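Local structure of SusD homolog (Bacteroides thetaiotaomicron VPI-5482, 3IHV) at residues D93-I98 against L115-A120; L402-A407 against Y420-A425; A454-R459 against I474-Y479. The protein is a SusD homologue of the bacterial outer membrane that probably binds sugars at the cell surface ahead of their uptake. All blocks are in the same frame, centred on the assembly; numbering follows the deposited sequence.

Interaction 1 (D93-I98 against L115-A120); sequences DFLERI and LYIAEA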
ATOM      1  N   ASP A  93       9.232   9.592 -20.772  1.00  6.09           N
ATOM      2  CA  ASP A  93      10.183   9.236 -21.815  1.00  7.65           C
ATOM      3  C   ASP A  93       9.581   8.180 -22.753  1.00  7.06           C
ATOM      4  O   ASP A  93       9.611   8.310 -23.978  1.00  6.58           O
ATOM      5  CB  ASP A  93      11.438   8.674 -21.143  1.00  6.94           C
ATOM      6  CG  ASP A  93      12.506   8.283 -22.130  1.00 11.83           C
ATOM      7  OD1 ASP A  93      13.013   9.177 -22.861  1.00 12.96           O
ATOM      8  OD2 ASP A  93      12.793   7.056 -22.193  1.00 15.71           O
ATOM      9  N   PHE A  94       9.026   7.139 -22.157  1.00  6.90           N
ATOM     10  CA  PHE A  94       8.367   6.072 -22.920  1.00  7.03           C
ATOM     11  C   PHE A  94       7.240   6.608 -23.803  1.00  6.95           C
ATOM     12  O   PHE A  94       7.161   6.270 -24.981  1.00  7.70           O
ATOM     13  CB  PHE A  94       7.812   5.005 -21.966  1.00  7.42           C
ATOM     14  CG  PHE A  94       7.052   3.932 -22.679  1.00  6.90           C
ATOM     15  CD1 PHE A  94       7.729   2.875 -23.259  1.00  8.77           C
ATOM     16  CD2 PHE A  94       5.693   4.006 -22.813  1.00  8.30           C
ATOM     17  CE1 PHE A  94       7.059   1.904 -23.969  1.00  7.71           C
ATOM     18  CE2 PHE A  94       4.995   3.019 -23.553  1.00  8.81           C
ATOM     19  CZ  PHE A  94       5.703   1.968 -24.099  1.00 11.16           C
ATOM     20  N   LEU A  95       6.386   7.454 -23.228  1.00  6.71           N
ATOM     21  CA  LEU A  95       5.247   8.046 -23.947  1.00  7.49           C
ATOM     22  C   LEU A  95       5.688   8.960 -25.101  1.00  7.96           C
ATOM     23  O   LEU A  95       5.161   8.881 -26.219  1.00  8.73           O
ATOM     24  CB  LEU A  95       4.316   8.775 -22.974  1.00  6.92           C
ATOM     25  CG  LEU A  95       3.633   7.830 -21.978  1.00  5.50           C
ATOM     26  CD1 LEU A  95       3.032   8.537 -20.780  1.00  4.87           C
ATOM     27  CD2 LEU A  95       2.548   6.969 -22.714  1.00  6.40           C
ATOM     28  N   GLU A  96       6.659   9.823 -24.841  1.00  8.12           N
ATOM     29  CA  GLU A  96       7.219  10.692 -25.880  1.00  8.37           C
ATOM     30  C   GLU A  96       7.779   9.873 -27.028  1.00  8.78           C
ATOM     31  O   GLU A  96       7.534  10.170 -28.178  1.00  9.25           O
ATOM     32  CB  GLU A  96       8.335  11.564 -25.272  1.00  8.56           C
ATOM     33  CG  GLU A  96       7.794  12.626 -24.329  1.00  8.28           C
ATOM     34  CD  GLU A  96       8.840  13.201 -23.391  1.00 10.18           C
ATOM     35  OE1 GLU A  96      10.044  13.036 -23.643  1.00  9.98           O
ATOM     36  OE2 GLU A  96       8.443  13.765 -22.346  1.00  9.44           O
ATOM     37  N   ARG A  97       8.554   8.847 -26.697  1.00  8.02           N
ATOM     38  CA  ARG A  97       9.197   8.034 -27.690  1.00  9.15           C
ATOM     39  C   ARG A  97       8.241   7.159 -28.496  1.00  8.89           C
ATOM     40  O   ARG A  97       8.345   7.110 -29.729  1.00  8.39           O
ATOM     41  CB  ARG A  97      10.264   7.191 -27.036  1.00 10.01           C
ATOM     42  CG  ARG A  97      11.455   8.049 -26.562  1.00 11.25           C
ATOM     43  CD  ARG A  97      12.308   7.261 -25.604  1.00 12.61           C
ATOM     44  NE  ARG A  97      13.007   6.139 -26.223  1.00 16.44           N
ATOM     45  CZ  ARG A  97      13.719   5.220 -25.555  1.00 17.11           C
ATOM     46  NH1 ARG A  97      13.831   5.276 -24.233  1.00 19.19           N
ATOM     47  NH2 ARG A  97      14.322   4.231 -26.214  1.00 21.39           N
ATOM     48  N   ILE A  98       7.315   6.487 -27.822  1.00  8.98           N
ATOM     49  CA  ILE A  98       6.388   5.636 -28.563  1.00  9.22           C
ATOM     50  C   ILE A  98       5.484   6.498 -29.462  1.00  9.87           C
ATOM     51  O   ILE A  98       5.107   6.060 -30.540  1.00  9.91           O
ATOM     52  CB  ILE A  98       5.601   4.663 -27.639  1.00  9.77           C
ATOM     53  CG1 ILE A  98       5.187   3.415 -28.453  1.00 10.67           C
ATOM     54  CG2 ILE A  98       4.449   5.391 -26.911  1.00  8.52           C
ATOM     55  CD1 ILE A  98       4.702   2.235 -27.587  1.00 14.14           C
ATOM     56  N   LEU A 115      -1.833  -0.520 -25.685  1.00  3.78           N
ATOM     57  CA  LEU A 115      -1.877  -1.114 -24.349  1.00  5.16           C
ATOM     58  C   LEU A 115      -0.696  -0.613 -23.510  1.00  4.45           C
ATOM     59  O   LEU A 115      -0.861  -0.240 -22.348  1.00  5.00           O
ATOM     60  CB  LEU A 115      -1.876  -2.644 -24.424  1.00  5.32           C
ATOM     61  CG  LEU A 115      -2.998  -3.321 -25.188  1.00 10.26           C
ATOM     62  CD1 LEU A 115      -3.025  -4.836 -24.857  1.00 10.41           C
ATOM     63  CD2 LEU A 115      -4.348  -2.664 -24.886  1.00 12.43           C
ATOM     64  N   TYR A 116       0.489  -0.588 -24.109  1.00  4.72           N
ATOM     65  CA  TYR A 116       1.680  -0.136 -23.403  1.00  4.88           C
ATOM     66  C   TYR A 116       1.603   1.333 -23.021  1.00  5.20           C
ATOM     67  O   TYR A 116       2.084   1.700 -21.939  1.00  4.83           O
ATOM     68  CB  TYR A 116       2.979  -0.430 -24.193  1.00  4.57           C
ATOM     69  CG  TYR A 116       3.213  -1.861 -24.606  1.00  4.91           C
ATOM     70  CD1 TYR A 116       2.552  -2.922 -24.005  1.00  6.36           C
ATOM     71  CD2 TYR A 116       4.134  -2.150 -25.586  1.00  7.25           C
ATOM     72  CE1 TYR A 116       2.789  -4.212 -24.431  1.00  7.10           C
ATOM     73  CE2 TYR A 116       4.401  -3.424 -25.965  1.00  7.12           C
ATOM     74  CZ  TYR A 116       3.730  -4.449 -25.386  1.00  8.25           C
ATOM     75  OH  TYR A 116       4.005  -5.727 -25.833  1.00  8.28           O
ATOM     76  N   ILE A 117       0.987   2.165 -23.884  1.00  5.30           N
ATOM     77  CA  ILE A 117       0.734   3.562 -23.589  1.00  4.84           C
ATOM     78  C   ILE A 117      -0.159   3.636 -22.373  1.00  5.46           C
ATOM     79  O   ILE A 117       0.096   4.416 -21.448  1.00  6.32           O
ATOM     80  CB  ILE A 117       0.102   4.312 -24.806  1.00  4.65           C
ATOM     81  CG1 ILE A 117       1.166   4.509 -25.905  1.00  3.91           C
ATOM     82  CG2 ILE A 117      -0.512   5.671 -24.370  1.00  4.31           C
ATOM     83  CD1 ILE A 117       0.594   4.844 -27.316  1.00  5.83           C
ATOM     84  N   ALA A 118      -1.202   2.804 -22.356  1.00  5.30           N
ATOM     85  CA  ALA A 118      -2.125   2.779 -21.239  1.00  5.68           C
ATOM     86  C   ALA A 118      -1.426   2.382 -19.931  1.00  5.18           C
ATOM     87  O   ALA A 118      -1.713   2.944 -18.867  1.00  6.89           O
ATOM     88  CB  ALA A 118      -3.305   1.790 -21.560  1.00  5.21           C
ATOM     89  N   GLU A 119      -0.571   1.365 -19.989  1.00  6.28           N
ATOM     90  CA  GLU A 119       0.209   0.904 -18.821  1.00  5.47           C
ATOM     91  C   GLU A 119       1.123   1.986 -18.300  1.00  5.18           C
ATOM     92  O   GLU A 119       1.187   2.214 -17.094  1.00  6.08           O
ATOM     93  CB  GLU A 119       1.023  -0.352 -19.136  1.00  5.62           C
ATOM     94  CG  GLU A 119       0.168  -1.564 -19.438  1.00  5.14           C
ATOM     95  CD  GLU A 119       1.014  -2.778 -19.722  1.00  6.17           C
ATOM     96  OE1 GLU A 119       1.833  -3.123 -18.832  1.00  5.80           O
ATOM     97  OE2 GLU A 119       0.884  -3.387 -20.819  1.00  8.52           O
ATOM     98  N   ALA A 120       1.789   2.693 -19.190  1.00  4.83           N
ATOM     99  CA  ALA A 120       2.692   3.770 -18.766  1.00  5.35           C
ATOM    100  C   ALA A 120       1.933   4.910 -18.147  1.00  5.09           C
ATOM    101  O   ALA A 120       2.406   5.520 -17.169  1.00  5.86           O
ATOM    102  CB  ALA A 120       3.568   4.260 -19.969  1.00  4.80           C
TER
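Leu95 and Ile117 mark the nearest approach of the two backbones, where the 93-98 part of helix 75-101 runs against the 115-120 part of helix 107-135 at 155°, nearly antiparallel, with axes 9.9 Å apart. No hydrogen bond crosses here, and the join is made by fitted hydrocarbon. Phe94 is one of the main contributors. With its CG anti to the backbone N (chi1 176°), the ring reaches out to the facing helix, where Phe94 CZ meets Tyr116 CB at 3.6 Å and Phe94 CD2 meets Ala120 CB at 3.6 Å. Tyr116 offers its CB here, and its side chain also packs against Lys21 and Leu24 of helix 17-29. Beside the ring, Leu95 turns its CD2 branch onto Ile117 CG2, 3.7 Å away. One turn on, Ile98 presses CG2 against Ile117 CG1 at 3.5 Å, which places Ile117 between two branched side chains. An alanine in place of Phe94 would probably open a gap beside Tyr116 CB and Ala120 CB. Two successive, nearly antiparallel helices packed through an aromatic ring, branched side chains and an alanine form an alpha-helical hairpin, consistent with the TPR-like helical scaffold of SusD proteins.

Interaction 2 (L402-A407 against Y420-A425); sequences LLYAEA and YNAINA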
ATOM      1  N   LEU A 402     -14.769  -2.221  -0.662  1.00  7.47           N
ATOM      2  CA  LEU A 402     -14.991  -1.368   0.520  1.00  7.96           C
ATOM      3  C   LEU A 402     -15.081   0.117   0.107  1.00  7.43           C
ATOM      4  O   LEU A 402     -15.905   0.877   0.650  1.00  7.78           O
ATOM      5  CB  LEU A 402     -13.911  -1.597   1.559  1.00  7.96           C
ATOM      6  CG  LEU A 402     -13.920  -2.982   2.214  1.00  7.91           C
ATOM      7  CD1 LEU A 402     -12.829  -3.142   3.270  1.00  7.05           C
ATOM      8  CD2 LEU A 402     -15.279  -3.268   2.846  1.00  8.36           C
ATOM      9  N   LEU A 403     -14.271   0.523  -0.890  1.00  6.71           N
ATOM     10  CA  LEU A 403     -14.344   1.906  -1.399  1.00  7.11           C
ATOM     11  C   LEU A 403     -15.693   2.190  -2.031  1.00  6.71           C
ATOM     12  O   LEU A 403     -16.233   3.307  -1.912  1.00  5.50           O
ATOM     13  CB  LEU A 403     -13.239   2.174  -2.434  1.00  7.11           C
ATOM     14  CG  LEU A 403     -11.821   2.254  -1.871  1.00  8.41           C
ATOM     15  CD1 LEU A 403     -10.806   2.275  -3.008  1.00  7.32           C
ATOM     16  CD2 LEU A 403     -11.698   3.538  -0.986  1.00  6.48           C
ATOM     17  N   TYR A 404     -16.213   1.198  -2.758  1.00  6.65           N
ATOM     18  CA  TYR A 404     -17.522   1.315  -3.374  1.00  6.96           C
ATOM     19  C   TYR A 404     -18.593   1.563  -2.311  1.00  6.81           C
ATOM     20  O   TYR A 404     -19.389   2.508  -2.403  1.00  6.65           O
ATOM     21  CB  TYR A 404     -17.790   0.040  -4.176  1.00  5.97           C
ATOM     22  CG  TYR A 404     -19.054  -0.008  -5.020  1.00  7.26           C
ATOM     23  CD1 TYR A 404     -19.540   1.118  -5.678  1.00  9.04           C
ATOM     24  CD2 TYR A 404     -19.711  -1.221  -5.231  1.00  7.29           C
ATOM     25  CE1 TYR A 404     -20.682   1.050  -6.474  1.00  8.91           C
ATOM     26  CE2 TYR A 404     -20.828  -1.293  -6.033  1.00  7.81           C
ATOM     27  CZ  TYR A 404     -21.303  -0.155  -6.667  1.00  7.95           C
ATOM     28  OH  TYR A 404     -22.429  -0.240  -7.467  1.00  9.82           O
ATOM     29  N   ALA A 405     -18.566   0.749  -1.256  1.00  7.02           N
ATOM     30  CA  ALA A 405     -19.513   0.910  -0.172  1.00  5.97           C
ATOM     31  C   ALA A 405     -19.349   2.271   0.473  1.00  6.41           C
ATOM     32  O   ALA A 405     -20.357   2.975   0.705  1.00  5.17           O
ATOM     33  CB  ALA A 405     -19.343  -0.173   0.879  1.00  5.55           C
ATOM     34  N   GLU A 406     -18.100   2.647   0.743  1.00  6.15           N
ATOM     35  CA  GLU A 406     -17.815   3.943   1.383  1.00  7.43           C
ATOM     36  C   GLU A 406     -18.347   5.100   0.541  1.00  7.48           C
ATOM     37  O   GLU A 406     -19.055   5.968   1.011  1.00  6.73           O
ATOM     38  CB  GLU A 406     -16.296   4.105   1.613  1.00  7.22           C
ATOM     39  CG  GLU A 406     -15.906   5.425   2.241  1.00  8.83           C
ATOM     40  CD  GLU A 406     -14.418   5.602   2.393  1.00  9.02           C
ATOM     41  OE1 GLU A 406     -13.629   4.638   2.121  1.00 10.20           O
ATOM     42  OE2 GLU A 406     -14.057   6.708   2.848  1.00  8.87           O
ATOM     43  N   ALA A 407     -18.000   5.087  -0.741  1.00  7.13           N
ATOM     44  CA  ALA A 407     -18.368   6.201  -1.639  1.00  6.83           C
ATOM     45  C   ALA A 407     -19.858   6.289  -1.875  1.00  6.47           C
ATOM     46  O   ALA A 407     -20.429   7.407  -1.916  1.00  5.35           O
ATOM     47  CB  ALA A 407     -17.609   6.074  -3.004  1.00  6.16           C
ATOM     48  N   TYR A 420     -24.347  -2.215   0.831  1.00  7.12           N
ATOM     49  CA  TYR A 420     -24.406  -3.375   1.705  1.00  6.53           C
ATOM     50  C   TYR A 420     -23.847  -4.640   1.063  1.00  7.08           C
ATOM     51  O   TYR A 420     -23.122  -5.398   1.692  1.00  6.48           O
ATOM     52  CB  TYR A 420     -25.838  -3.617   2.163  1.00  7.24           C
ATOM     53  CG  TYR A 420     -26.200  -2.929   3.450  1.00  6.88           C
ATOM     54  CD1 TYR A 420     -25.740  -3.437   4.649  1.00  6.62           C
ATOM     55  CD2 TYR A 420     -27.038  -1.817   3.479  1.00  6.12           C
ATOM     56  CE1 TYR A 420     -26.095  -2.840   5.848  1.00  7.15           C
ATOM     57  CE2 TYR A 420     -27.407  -1.235   4.670  1.00  6.48           C
ATOM     58  CZ  TYR A 420     -26.911  -1.746   5.844  1.00  6.08           C
ATOM     59  OH  TYR A 420     -27.257  -1.202   7.045  1.00  6.87           O
ATOM     60  N   ASN A 421     -24.189  -4.874  -0.203  1.00  7.03           N
ATOM     61  CA  ASN A 421     -23.711  -6.065  -0.888  1.00  7.94           C
ATOM     62  C   ASN A 421     -22.193  -6.085  -0.997  1.00  7.14           C
ATOM     63  O   ASN A 421     -21.576  -7.146  -0.844  1.00  7.87           O
ATOM     64  CB  ASN A 421     -24.363  -6.228  -2.276  1.00  7.31           C
ATOM     65  CG  ASN A 421     -25.843  -6.598  -2.209  1.00 10.92           C
ATOM     66  OD1 ASN A 421     -26.348  -7.082  -1.191  1.00 13.76           O
ATOM     67  ND2 ASN A 421     -26.550  -6.370  -3.310  1.00 13.57           N
ATOM     68  N   ALA A 422     -21.597  -4.917  -1.235  1.00  7.65           N
ATOM     69  CA  ALA A 422     -20.144  -4.809  -1.417  1.00  7.90           C
ATOM     70  C   ALA A 422     -19.427  -5.092  -0.108  1.00  7.61           C
ATOM     71  O   ALA A 422     -18.524  -5.959  -0.060  1.00  8.13           O
ATOM     72  CB  ALA A 422     -19.765  -3.423  -1.963  1.00  7.81           C
ATOM     73  N   ILE A 423     -19.852  -4.424   0.961  1.00  7.14           N
ATOM     74  CA  ILE A 423     -19.239  -4.652   2.294  1.00  7.24           C
ATOM     75  C   ILE A 423     -19.520  -6.086   2.826  1.00  6.84           C
ATOM     76  O   ILE A 423     -18.615  -6.744   3.352  1.00  8.05           O
ATOM     77  CB  ILE A 423     -19.546  -3.551   3.347  1.00  7.37           C
ATOM     78  CG1 ILE A 423     -18.652  -3.801   4.586  1.00  9.57           C
ATOM     79  CG2 ILE A 423     -21.032  -3.472   3.713  1.00  7.00           C
ATOM     80  CD1 ILE A 423     -18.403  -2.592   5.460  1.00 11.31           C
ATOM     81  N   ASN A 424     -20.724  -6.592   2.618  1.00  6.76           N
ATOM     82  CA  ASN A 424     -21.065  -7.966   3.079  1.00  6.26           C
ATOM     83  C   ASN A 424     -20.314  -9.046   2.305  1.00  6.79           C
ATOM     84  O   ASN A 424     -19.977 -10.078   2.885  1.00  6.67           O
ATOM     85  CB  ASN A 424     -22.563  -8.174   3.142  1.00  6.52           C
ATOM     86  CG  ASN A 424     -23.195  -7.454   4.320  1.00  6.72           C
ATOM     87  OD1 ASN A 424     -22.510  -7.167   5.313  1.00 11.32           O
ATOM     88  ND2 ASN A 424     -24.478  -7.138   4.208  1.00 11.16           N
ATOM     89  N   ALA A 425     -19.933  -8.781   1.049  1.00  6.11           N
ATOM     90  CA  ALA A 425     -19.120  -9.767   0.309  1.00  6.99           C
ATOM     91  C   ALA A 425     -17.793  -9.918   1.009  1.00  6.70           C
ATOM     92  O   ALA A 425     -17.288 -11.049   1.201  1.00  6.27           O
ATOM     93  CB  ALA A 425     -18.883  -9.345  -1.137  1.00  6.44           C
TER
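Ile423 packs across from Leu402 and Ala405, and its CB-CG1-CD1 chain gives a convenient path through the contact. Ile423 CB sits 4.2 Å from Ala405 CB. From there CG1, anti to the backbone N (chi1 -170°), carries the chain along to Leu402, whose CD2 lies 3.8 Å from Ile423 CG1. The terminal CD1 of Ile423 stays with the same methyl, 4.1 Å from Leu402 CD2, and the two side chains pass at about a right angle. Leu402 reaches this place with its end, since its CB bond does not itself aim at the partner helix. The preceding residue on the second helix, Ala422, continues the packing: its CB lies 4.3 Å from Ala405 CB and 3.9 Å from CD2 of the Tyr404 ring. Paired alanines at this level permit a close approach, and the axes of 402-407 and 420-425 come within 8.0 Å of each other at 146°. Helix 448-463 adds Glu458 beside both Leu402 and Ile423, and helix 219-232 lies against Tyr404. Helices 397-412 and 417-430, joined by a short turn and packed through an alanine-lined interface, make an antiparallel helical hairpin, in keeping with the TPR-like architecture of the SusD family.

Interaction 3 (A454-R459 against I474-Y479); sequences AVRKER and IRWGIY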
ATOM      1  N   ALA A 454     -18.777   1.727  10.295  1.00  5.72           N
ATOM      2  CA  ALA A 454     -18.585   0.305   9.982  1.00  6.50           C
ATOM      3  C   ALA A 454     -17.600   0.103   8.864  1.00  6.81           C
ATOM      4  O   ALA A 454     -16.738  -0.795   8.952  1.00  7.68           O
ATOM      5  CB  ALA A 454     -19.951  -0.403   9.613  1.00  5.07           C
ATOM      6  N   VAL A 455     -17.687   0.921   7.825  1.00  7.77           N
ATOM      7  CA  VAL A 455     -16.782   0.750   6.666  0.50  8.09           C
ATOM      8  C   VAL A 455     -15.355   1.150   7.029  1.00  8.19           C
ATOM      9  O   VAL A 455     -14.387   0.478   6.646  1.00  7.67           O
ATOM     10  CB  VAL A 455     -17.210   1.534   5.419  0.50  9.11           C
ATOM     11  CG1 VAL A 455     -16.277   1.170   4.215  0.50  6.34           C
ATOM     12  CG2 VAL A 455     -18.632   1.263   5.047  0.50 10.54           C
ATOM     13  N   ARG A 456     -15.213   2.211   7.804  1.00  8.15           N
ATOM     14  CA  ARG A 456     -13.874   2.630   8.248  1.00  8.59           C
ATOM     15  C   ARG A 456     -13.191   1.534   9.092  1.00  8.96           C
ATOM     16  O   ARG A 456     -11.990   1.246   8.919  1.00  9.29           O
ATOM     17  CB  ARG A 456     -13.956   3.982   8.951  1.00  9.52           C
ATOM     18  CG  ARG A 456     -14.403   5.073   7.989  1.00  9.26           C
ATOM     19  CD  ARG A 456     -14.410   6.449   8.620  1.00 10.61           C
ATOM     20  NE  ARG A 456     -14.623   7.528   7.648  1.00  9.99           N
ATOM     21  CZ  ARG A 456     -14.600   8.825   7.954  1.00 13.01           C
ATOM     22  NH1 ARG A 456     -14.350   9.230   9.210  1.00 11.71           N
ATOM     23  NH2 ARG A 456     -14.820   9.728   7.014  1.00 10.23           N
ATOM     24  N   LYS A 457     -13.978   0.854   9.939  1.00  9.21           N
ATOM     25  CA  LYS A 457     -13.472  -0.254  10.728  1.00  8.87           C
ATOM     26  C   LYS A 457     -13.142  -1.469   9.849  1.00  8.06           C
ATOM     27  O   LYS A 457     -12.093  -2.146  10.023  1.00  9.00           O
ATOM     28  CB  LYS A 457     -14.491  -0.648  11.818  1.00 10.26           C
ATOM     29  CG  LYS A 457     -13.978  -1.720  12.736  1.00 12.62           C
ATOM     30  CD  LYS A 457     -14.918  -1.941  13.951  1.00 15.13           C
ATOM     31  CE  LYS A 457     -16.197  -2.587  13.531  1.00 16.42           C
ATOM     32  NZ  LYS A 457     -16.957  -2.998  14.730  1.00 16.79           N
ATOM     33  N   GLU A 458     -14.027  -1.761   8.898  1.00  7.16           N
ATOM     34  CA  GLU A 458     -13.824  -2.927   8.015  1.00  7.74           C
ATOM     35  C   GLU A 458     -12.513  -2.827   7.271  1.00  7.25           C
ATOM     36  O   GLU A 458     -11.848  -3.831   7.033  1.00  8.55           O
ATOM     37  CB  GLU A 458     -14.996  -3.074   7.040  1.00  8.18           C
ATOM     38  CG  GLU A 458     -15.009  -4.393   6.366  1.00  9.05           C
ATOM     39  CD  GLU A 458     -15.271  -5.542   7.336  1.00 10.04           C
ATOM     40  OE1 GLU A 458     -16.027  -5.333   8.320  1.00  9.91           O
ATOM     41  OE2 GLU A 458     -14.717  -6.645   7.114  1.00  8.96           O
ATOM     42  N   ARG A 459     -12.132  -1.608   6.879  1.00  8.63           N
ATOM     43  CA  ARG A 459     -10.857  -1.399   6.216  1.00  8.05           C
ATOM     44  C   ARG A 459      -9.682  -1.857   7.066  1.00  7.93           C
ATOM     45  O   ARG A 459      -8.704  -2.427   6.524  1.00  7.56           O
ATOM     46  CB  ARG A 459     -10.691   0.063   5.769  1.00  8.24           C
ATOM     47  CG  ARG A 459     -11.678   0.456   4.652  1.00  8.54           C
ATOM     48  CD  ARG A 459     -11.395   1.854   4.134  1.00  6.84           C
ATOM     49  NE  ARG A 459     -10.129   1.933   3.396  1.00  6.24           N
ATOM     50  CZ  ARG A 459      -9.939   1.454   2.171  1.00  7.39           C
ATOM     51  NH1 ARG A 459     -10.915   0.833   1.483  1.00  6.98           N
ATOM     52  NH2 ARG A 459      -8.733   1.539   1.644  1.00  8.44           N
ATOM     53  N   ILE A 474      -5.829  10.061   7.188  1.00  8.91           N
ATOM     54  CA  ILE A 474      -5.559  11.379   6.646  1.00  8.27           C
ATOM     55  C   ILE A 474      -6.694  11.852   5.728  1.00  8.44           C
ATOM     56  O   ILE A 474      -7.221  12.937   5.925  1.00  7.59           O
ATOM     57  CB  ILE A 474      -4.163  11.443   5.938  1.00  8.72           C
ATOM     58  CG1 ILE A 474      -3.065  11.346   6.993  1.00  7.77           C
ATOM     59  CG2 ILE A 474      -4.025  12.765   5.166  1.00  8.11           C
ATOM     60  CD1 ILE A 474      -1.665  11.157   6.486  1.00  6.96           C
ATOM     61  N   ARG A 475      -7.117  11.042   4.755  1.00  7.53           N
ATOM     62  CA  ARG A 475      -8.179  11.506   3.865  1.00  7.64           C
ATOM     63  C   ARG A 475      -9.520  11.675   4.609  1.00  8.03           C
ATOM     64  O   ARG A 475     -10.378  12.482   4.211  1.00  7.31           O
ATOM     65  CB  ARG A 475      -8.296  10.595   2.644  1.00  7.62           C
ATOM     66  CG  ARG A 475      -8.854   9.206   2.941  1.00  8.17           C
ATOM     67  CD  ARG A 475      -8.842   8.335   1.686  1.00  8.50           C
ATOM     68  NE  ARG A 475      -9.315   6.982   1.977  1.00  7.07           N
ATOM     69  CZ  ARG A 475     -10.586   6.606   1.965  1.00  7.29           C
ATOM     70  NH1 ARG A 475     -11.521   7.450   1.625  1.00  7.40           N
ATOM     71  NH2 ARG A 475     -10.906   5.364   2.251  1.00  6.65           N
ATOM     72  N   TRP A 476      -9.679  10.937   5.718  1.00  7.54           N
ATOM     73  CA  TRP A 476     -10.843  11.102   6.567  1.00  6.90           C
ATOM     74  C   TRP A 476     -10.757  12.315   7.484  1.00  7.40           C
ATOM     75  O   TRP A 476     -11.743  12.648   8.106  1.00  8.05           O
ATOM     76  CB  TRP A 476     -11.109   9.852   7.414  1.00  6.96           C
ATOM     77  CG  TRP A 476     -11.438   8.601   6.607  1.00  5.83           C
ATOM     78  CD1 TRP A 476     -12.073   8.563   5.409  1.00  6.39           C
ATOM     79  CD2 TRP A 476     -11.113   7.242   6.936  1.00  7.00           C
ATOM     80  NE1 TRP A 476     -12.182   7.280   4.972  1.00  6.92           N
ATOM     81  CE2 TRP A 476     -11.629   6.440   5.915  1.00  5.70           C
ATOM     82  CE3 TRP A 476     -10.514   6.629   8.035  1.00  7.02           C
ATOM     83  CZ2 TRP A 476     -11.482   5.067   5.901  1.00  8.91           C
ATOM     84  CZ3 TRP A 476     -10.372   5.239   8.029  1.00  7.77           C
ATOM     85  CH2 TRP A 476     -10.856   4.477   6.973  1.00  7.86           C
ATOM     86  N   GLY A 477      -9.575  12.932   7.588  1.00  7.17           N
ATOM     87  CA  GLY A 477      -9.350  14.110   8.394  1.00  7.40           C
ATOM     88  C   GLY A 477      -9.257  13.799   9.878  1.00  7.62           C
ATOM     89  O   GLY A 477      -9.439  14.664  10.702  1.00  7.26           O
ATOM     90  N   ILE A 478      -8.917  12.556  10.222  1.00  7.43           N
ATOM     91  CA  ILE A 478      -8.865  12.150  11.634  1.00  7.05           C
ATOM     92  C   ILE A 478      -7.512  11.594  12.105  1.00  7.53           C
ATOM     93  O   ILE A 478      -7.462  10.907  13.113  1.00  7.81           O
ATOM     94  CB  ILE A 478     -10.016  11.128  11.937  1.00  7.84           C
ATOM     95  CG1 ILE A 478      -9.899   9.813  11.138  1.00  7.63           C
ATOM     96  CG2 ILE A 478     -11.360  11.797  11.716  1.00  8.83           C
ATOM     97  CD1 ILE A 478     -10.930   8.735  11.542  1.00  8.03           C
ATOM     98  N   TYR A 479      -6.429  11.901  11.399  1.00  6.01           N
ATOM     99  CA  TYR A 479      -5.145  11.285  11.736  1.00  6.38           C
ATOM    100  C   TYR A 479      -4.685  11.686  13.133  1.00  7.18           C
ATOM    101  O   TYR A 479      -4.499  10.831  14.005  1.00  5.77           O
ATOM    102  CB  TYR A 479      -4.080  11.588  10.681  1.00  4.99           C
ATOM    103  CG  TYR A 479      -2.791  10.961  11.028  1.00  7.47           C
ATOM    104  CD1 TYR A 479      -2.720   9.605  11.249  1.00  8.35           C
ATOM    105  CD2 TYR A 479      -1.615  11.716  11.175  1.00  7.86           C
ATOM    106  CE1 TYR A 479      -1.500   8.978  11.595  1.00  6.72           C
ATOM    107  CE2 TYR A 479      -0.423  11.107  11.531  1.00 10.32           C
ATOM    108  CZ  TYR A 479      -0.375   9.732  11.724  1.00 10.00           C
ATOM    109  OH  TYR A 479       0.773   9.096  12.117  1.00  9.94           O
TER
HETATM  110  O   HOH W   1     -14.249  12.441   7.641  1.00 22.76           O
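Arg456 and Trp476 each turn CG anti to their own carbonyl carbon (chi1 -65° and -63°), and from there the arginine runs extended from CG to NE, so that its whole length lies over one face of the indole. The two side chains lie alongside one another, running in opposing senses. The guanidinium rests nearly flat on the ring, planes 17° apart, with Arg456 CZ 3.7 Å from the centroid of the five-membered ring of Trp476, a cation-pi stack. Farther back, Arg456 CG points a CH-pi contact at the six-membered ring of Trp476, 3.6 Å from its centroid. A water completes the grip, accepting from Arg456 NH2 at 2.8 Å and donating to Trp476 O at 2.6 Å, which would restrict rotation of the guanidinium. Ile478 CD1 makes a looser contact, 4.2 Å from Arg456 NH1.

Arg459 meets the indole differently: its CD lies at the ring edge, 3.7 Å from Trp476 CZ2, and its guanidinium stands almost perpendicular to the ring. Its NE comes within 3.7 Å of Arg475 NH2, tip to tip, a closeness of like charges that is probably eased by Asp472, which forms salt bridges with both arginines. Asp399 also pairs with Arg459, while Glu406 forms a salt bridge with Arg475 and a hydrogen bond with Trp476 NE1.

Gly477, at positive phi, belongs to a Schellman motif, and Ile478 then stands at the N-cap of helix 479-493. The stack therefore joins helix 448-463 to the turn between two successive helices, while Leu403 of helix 397-412 and residues of helix 195-210 pack on Arg459 and Arg475.

Interactions 2 and 3 adjoin, their centres 14 Å apart, and Glu406 is the chief tie: its OE1 forms a salt bridge with Arg475 NH2 at 2.8 Å, and its OE2 a probable hydrogen bond with Trp476 NE1 at 2.9 Å. Leu402 CD2 also packs on Glu458 CG, 3.7 Å away, so the apolar hairpin and the cation-pi stack form one continuous helical assembly. Interaction 1 stands apart in the N-terminal part of the chain, its nearest atoms about 18 Å from interaction 2 and about 21 Å from interaction 3. Neither sodium site takes a ligand from these segments, although helix 479-493, which begins in interaction 3, carries Gly491 and Tyr492 of one.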